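CdnC (Chryseobacterium gregarium DSM 19109, PDB 7MGV) probably uses ATP to install omega-ester macrocycles, single and bicyclic, in a multicore RiPP precursor peptide, as an ATP-grasp ligase. Local coordinates at residues Glu149-Lys161 with Ile282-His294. Numbering follows the deposited sequence.
Sequences EEQLKIADKIGFK and IEFMILELLDVYH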
loop_
_atom_site.group_PDB
_atom_site.type_symbol
_atom_site.label_atom_id
_atom_site.label_comp_id
_atom_site.label_asym_id
_atom_site.label_seq_id
_atom_site.Cartn_x
_atom_site.Cartn_y
_atom_site.Cartn_z
ATOM N N GLU A 149 -1.005 13.496 4.582
ATOM C CA GLU A 149 -1.966 14.494 4.130
ATOM C C GLU A 149 -3.391 14.074 4.464
ATOM O O GLU A 149 -4.194 14.891 4.931
ATOM C CB GLU A 149 -1.809 14.726 2.627
ATOM C CG GLU A 149 -2.260 16.102 2.158
ATOM C CD GLU A 149 -1.966 16.347 0.691
ATOM O OE1 GLU A 149 -2.826 16.931 0.002
ATOM O OE2 GLU A 149 -0.874 15.957 0.226
ATOM N N GLU A 150 -3.721 12.797 4.241
ATOM C CA GLU A 150 -5.053 12.320 4.594
ATOM C C GLU A 150 -5.259 12.329 6.103
ATOM O O GLU A 150 -6.364 12.606 6.577
ATOM C CB GLU A 150 -5.302 10.919 4.035
ATOM C CG GLU A 150 -6.770 10.522 4.106
ATOM C CD GLU A 150 -7.006 9.035 3.946
ATOM O OE1 GLU A 150 -6.080 8.243 4.226
ATOM O OE2 GLU A 150 -8.129 8.656 3.555
ATOM N N GLN A 151 -4.212 12.023 6.875
ATOM C CA GLN A 151 -4.314 12.130 8.328
ATOM C C GLN A 151 -4.717 13.539 8.739
ATOM O O GLN A 151 -5.653 13.728 9.525
ATOM C CB GLN A 151 -2.990 11.751 8.990
ATOM C CG GLN A 151 -2.602 10.295 8.873
ATOM C CD GLN A 151 -1.234 10.023 9.466
ATOM O OE1 GLN A 151 -0.772 10.750 10.347
ATOM N NE2 GLN A 151 -0.577 8.976 8.983
ATOM N N LEU A 152 -4.018 14.546 8.206
ATOM C CA LEU A 152 -4.321 15.924 8.575
ATOM C C LEU A 152 -5.717 16.330 8.117
ATOM O O LEU A 152 -6.461 16.970 8.871
ATOM C CB LEU A 152 -3.262 16.864 7.999
ATOM C CG LEU A 152 -1.873 16.714 8.625
ATOM C CD1 LEU A 152 -0.854 17.618 7.945
ATOM C CD2 LEU A 152 -1.930 16.994 10.120
ATOM N N LYS A 153 -6.101 15.953 6.894
ATOM C CA LYS A 153 -7.424 16.315 6.390
ATOM C C LYS A 153 -8.531 15.677 7.225
ATOM O O LYS A 153 -9.510 16.340 7.594
ATOM C CB LYS A 153 -7.551 15.914 4.919
ATOM C CG LYS A 153 -6.771 16.815 3.974
ATOM C CD LYS A 153 -6.830 16.322 2.538
ATOM C CE LYS A 153 -6.152 17.306 1.595
ATOM N NZ LYS A 153 -6.099 16.802 0.195
ATOM N N ILE A 154 -8.388 14.390 7.546
ATOM C CA ILE A 154 -9.398 13.699 8.340
ATOM C C ILE A 154 -9.470 14.285 9.744
ATOM O O ILE A 154 -10.564 14.504 10.279
ATOM C CB ILE A 154 -9.107 12.187 8.366
ATOM C CG1 ILE A 154 -9.449 11.555 7.014
ATOM C CG2 ILE A 154 -9.885 11.505 9.481
ATOM C CD1 ILE A 154 -9.326 10.046 6.997
ATOM N N ALA A 155 -8.316 14.560 10.359
ATOM C CA ALA A 155 -8.318 15.143 11.695
ATOM C C ALA A 155 -8.982 16.514 11.695
ATOM O O ALA A 155 -9.717 16.856 12.628
ATOM C CB ALA A 155 -6.891 15.232 12.233
ATOM N N ASP A 156 -8.742 17.311 10.652
ATOM C CA ASP A 156 -9.420 18.598 10.546
ATOM C C ASP A 156 -10.925 18.414 10.394
ATOM O O ASP A 156 -11.712 19.165 10.981
ATOM C CB ASP A 156 -8.853 19.397 9.373
ATOM C CG ASP A 156 -9.618 20.681 9.121
ATOM O OD1 ASP A 156 -9.711 21.510 10.051
ATOM O OD2 ASP A 156 -10.130 20.859 7.996
ATOM N N LYS A 157 -11.346 17.414 9.613
ATOM C CA LYS A 157 -12.776 17.175 9.428
ATOM C C LYS A 157 -13.445 16.746 10.729
ATOM O O LYS A 157 -14.586 17.134 11.003
ATOM C CB LYS A 157 -12.998 16.120 8.347
ATOM C CG LYS A 157 -13.068 16.677 6.940
ATOM C CD LYS A 157 -13.383 15.579 5.942
ATOM C CE LYS A 157 -13.374 16.104 4.519
ATOM N NZ LYS A 157 -13.470 14.997 3.531
ATOM N N ILE A 158 -12.753 15.942 11.540
ATOM C CA ILE A 158 -13.331 15.463 12.794
ATOM C C ILE A 158 -13.531 16.610 13.777
ATOM O O ILE A 158 -14.435 16.566 14.620
ATOM C CB ILE A 158 -12.439 14.355 13.386
ATOM C CG1 ILE A 158 -12.384 13.160 12.439
ATOM C CG2 ILE A 158 -12.940 13.908 14.751
ATOM C CD1 ILE A 158 -11.289 12.195 12.772
ATOM N N GLY A 159 -12.716 17.655 13.678
ATOM C CA GLY A 159 -12.749 18.757 14.624
ATOM C C GLY A 159 -11.432 19.009 15.321
ATOM O O GLY A 159 -11.337 19.969 16.098
ATOM N N PHE A 160 -10.412 18.187 15.083
ATOM C CA PHE A 160 -9.092 18.456 15.630
ATOM C C PHE A 160 -8.567 19.779 15.094
ATOM O O PHE A 160 -8.792 20.132 13.932
ATOM C CB PHE A 160 -8.112 17.343 15.254
ATOM C CG PHE A 160 -8.280 16.076 16.043
ATOM C CD1 PHE A 160 -7.825 15.985 17.349
ATOM C CD2 PHE A 160 -8.865 14.961 15.463
ATOM C CE1 PHE A 160 -7.969 14.811 18.069
ATOM C CE2 PHE A 160 -9.011 13.785 16.177
ATOM C CZ PHE A 160 -8.561 13.710 17.481
ATOM N N LYS A 161 -7.870 20.516 15.951
ATOM C CA LYS A 161 -7.056 21.625 15.480
ATOM C C LYS A 161 -5.719 21.082 14.994
ATOM O O LYS A 161 -5.071 20.303 15.700
ATOM C CB LYS A 161 -6.852 22.657 16.588
ATOM C CG LYS A 161 -8.149 23.192 17.164
ATOM C CD LYS A 161 -9.011 23.815 16.072
ATOM C CE LYS A 161 -10.485 23.498 16.277
ATOM N NZ LYS A 161 -10.937 23.892 17.636
ATOM N N ILE A 282 -11.347 15.688 23.569
ATOM C CA ILE A 282 -10.167 15.211 22.852
ATOM C C ILE A 282 -10.207 13.695 22.706
ATOM O O ILE A 282 -9.925 13.150 21.633
ATOM C CB ILE A 282 -8.886 15.677 23.567
ATOM C CG1 ILE A 282 -8.869 17.203 23.696
ATOM C CG2 ILE A 282 -7.653 15.186 22.828
ATOM C CD1 ILE A 282 -8.942 17.935 22.370
ATOM N N GLU A 283 -10.560 12.990 23.783
ATOM C CA GLU A 283 -10.633 11.533 23.729
ATOM C C GLU A 283 -11.750 11.073 22.800
ATOM O O GLU A 283 -11.592 10.088 22.062
ATOM C CB GLU A 283 -10.831 10.978 25.140
ATOM C CG GLU A 283 -11.101 9.488 25.209
ATOM C CD GLU A 283 -10.898 8.934 26.604
ATOM O OE1 GLU A 283 -10.953 7.698 26.771
ATOM O OE2 GLU A 283 -10.682 9.738 27.536
ATOM N N PHE A 284 -12.887 11.774 22.825
ATOM C CA PHE A 284 -13.971 11.488 21.892
ATOM C C PHE A 284 -13.488 11.594 20.451
ATOM O O PHE A 284 -13.764 10.719 19.620
ATOM C CB PHE A 284 -15.135 12.450 22.148
ATOM C CG PHE A 284 -16.312 12.247 21.235
ATOM C CD1 PHE A 284 -17.316 11.355 21.567
ATOM C CD2 PHE A 284 -16.422 12.963 20.052
ATOM C CE1 PHE A 284 -18.404 11.170 20.733
ATOM C CE2 PHE A 284 -17.507 12.780 19.213
ATOM C CZ PHE A 284 -18.499 11.883 19.555
ATOM N N MET A 285 -12.744 12.658 20.140
ATOM C CA MET A 285 -12.273 12.848 18.773
ATOM C C MET A 285 -11.187 11.842 18.399
ATOM O O MET A 285 -11.087 11.448 17.233
ATOM C CB MET A 285 -11.783 14.283 18.585
ATOM C CG MET A 285 -12.919 15.293 18.487
ATOM S SD MET A 285 -12.383 16.938 17.988
ATOM C CE MET A 285 -11.449 17.439 19.433
ATOM N N ILE A 286 -10.382 11.401 19.368
ATOM C CA ILE A 286 -9.398 10.350 19.101
ATOM C C ILE A 286 -10.102 9.047 18.726
ATOM O O ILE A 286 -9.755 8.381 17.734
ATOM C CB ILE A 286 -8.482 10.160 20.323
ATOM C CG1 ILE A 286 -7.585 11.384 20.526
ATOM C CG2 ILE A 286 -7.656 8.905 20.171
ATOM C CD1 ILE A 286 -6.354 11.401 19.650
ATOM N N LEU A 287 -11.094 8.657 19.532
ATOM C CA LEU A 287 -11.866 7.459 19.221
ATOM C C LEU A 287 -12.573 7.600 17.879
ATOM O O LEU A 287 -12.673 6.632 17.116
ATOM C CB LEU A 287 -12.870 7.177 20.339
ATOM C CG LEU A 287 -12.265 6.702 21.662
ATOM C CD1 LEU A 287 -13.301 6.738 22.773
ATOM C CD2 LEU A 287 -11.682 5.305 21.515
ATOM N N GLU A 288 -13.048 8.806 17.559
ATOM C CA GLU A 288 -13.682 9.027 16.264
ATOM C C GLU A 288 -12.685 8.915 15.118
ATOM O O GLU A 288 -13.047 8.456 14.031
ATOM C CB GLU A 288 -14.364 10.393 16.238
ATOM C CG GLU A 288 -15.187 10.642 14.989
ATOM C CD GLU A 288 -16.079 11.859 15.117
ATOM O OE1 GLU A 288 -16.633 12.302 14.089
ATOM O OE2 GLU A 288 -16.223 12.374 16.246
ATOM N N LEU A 289 -11.437 9.339 15.330
ATOM C CA LEU A 289 -10.410 9.166 14.308
ATOM C C LEU A 289 -10.173 7.688 14.028
ATOM O O LEU A 289 -10.139 7.254 12.865
ATOM C CB LEU A 289 -9.116 9.850 14.751
ATOM C CG LEU A 289 -7.879 9.691 13.866
ATOM C CD1 LEU A 289 -8.064 10.410 12.539
ATOM C CD2 LEU A 289 -6.643 10.202 14.587
ATOM N N LEU A 290 -10.027 6.895 15.092
ATOM C CA LEU A 290 -9.876 5.455 14.893
ATOM C C LEU A 290 -11.120 4.842 14.258
ATOM O O LEU A 290 -11.017 3.860 13.514
ATOM C CB LEU A 290 -9.549 4.762 16.215
ATOM C CG LEU A 290 -8.056 4.761 16.552
ATOM C CD1 LEU A 290 -7.712 5.908 17.493
ATOM C CD2 LEU A 290 -7.625 3.426 17.133
ATOM N N ASP A 291 -12.299 5.406 14.535
ATOM C CA ASP A 291 -13.522 4.924 13.900
ATOM C C ASP A 291 -13.522 5.219 12.406
ATOM O O ASP A 291 -13.915 4.370 11.597
ATOM C CB ASP A 291 -14.744 5.562 14.562
ATOM C CG ASP A 291 -15.041 4.978 15.930
ATOM O OD1 ASP A 291 -14.453 3.931 16.274
ATOM O OD2 ASP A 291 -15.861 5.572 16.663
ATOM N N VAL A 292 -13.098 6.426 12.026
ATOM C CA VAL A 292 -13.047 6.797 10.615
ATOM C C VAL A 292 -12.075 5.897 9.868
ATOM O O VAL A 292 -12.361 5.436 8.755
ATOM C CB VAL A 292 -12.675 8.284 10.462
ATOM C CG1 VAL A 292 -12.329 8.600 9.014
ATOM C CG2 VAL A 292 -13.812 9.172 10.946
ATOM N N TYR A 293 -10.913 5.624 10.466
ATOM C CA TYR A 293 -9.964 4.728 9.815
ATOM C C TYR A 293 -10.378 3.263 9.902
ATOM O O TYR A 293 -9.903 2.453 9.098
ATOM C CB TYR A 293 -8.569 4.905 10.418
ATOM C CG TYR A 293 -7.781 6.022 9.780
ATOM C CD1 TYR A 293 -7.314 5.912 8.477
ATOM C CD2 TYR A 293 -7.508 7.192 10.478
ATOM C CE1 TYR A 293 -6.593 6.931 7.888
ATOM C CE2 TYR A 293 -6.788 8.217 9.897
ATOM C CZ TYR A 293 -6.333 8.082 8.602
ATOM O OH TYR A 293 -5.616 9.099 8.019
ATOM N N HIS A 294 -11.258 2.915 10.845
ATOM C CA HIS A 294 -11.663 1.529 11.095
ATOM C C HIS A 294 -10.453 0.648 11.408
ATOM O O HIS A 294 -10.275 -0.433 10.844
ATOM C CB HIS A 294 -12.473 0.959 9.927
ATOM C CG HIS A 294 -13.377 -0.169 10.320
ATOM N ND1 HIS A 294 -14.438 -0.005 11.184
ATOM C CD2 HIS A 294 -13.374 -1.478 9.972
ATOM C CE1 HIS A 294 -15.052 -1.164 11.349
ATOM N NE2 HIS A 294 -14.426 -2.074 10.625
HETATM O O HOH W 1 -4.131 8.449 6.054
#
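F160 and M285 make the tight part of this contact. The M285 side chain runs over one face of the F160 ring. Its CB lies 3.9 Å from the ring centroid, a CH-pi contact. SD stands farther off, 4.6 Å from the centroid and 9° from the ring normal, as a Met-aromatic pair. The ring also reaches the helix backbone, with F160 CE2 3.3 Å from M285 O. With CG1 beside the backbone N (chi1 -63°), I158 sends CD1 to L289 CA at 3.5 Å. Its side chain is a knob in the hole formed by M285, E288, L289 and V292. The two helices run closer to antiparallel than parallel, at 129°. Helix 280-293 lies against the antiparallel sheet that holds strands 297-304 and 310-316, consistent with the ATP-grasp fold expected of this ligase. F160 also meets F312 and M302 of this sheet. Replacing F160 by alanine is likely to leave M285 without its aromatic partner and open a gap towards F312 and M302. At the other end, I154 CD1 covers one face of the Y293 ring. A water links Y293 OH to E150 OE1, while E150 OE2 is salt-bridged to R144. The looser, more solvent-facing side of the I158 hole is at E288, which is partly exposed. Its extended chain runs alongside I158 in the opposite direction; the carboxylate carbon CD comes 3.8 Å from I158 CG2.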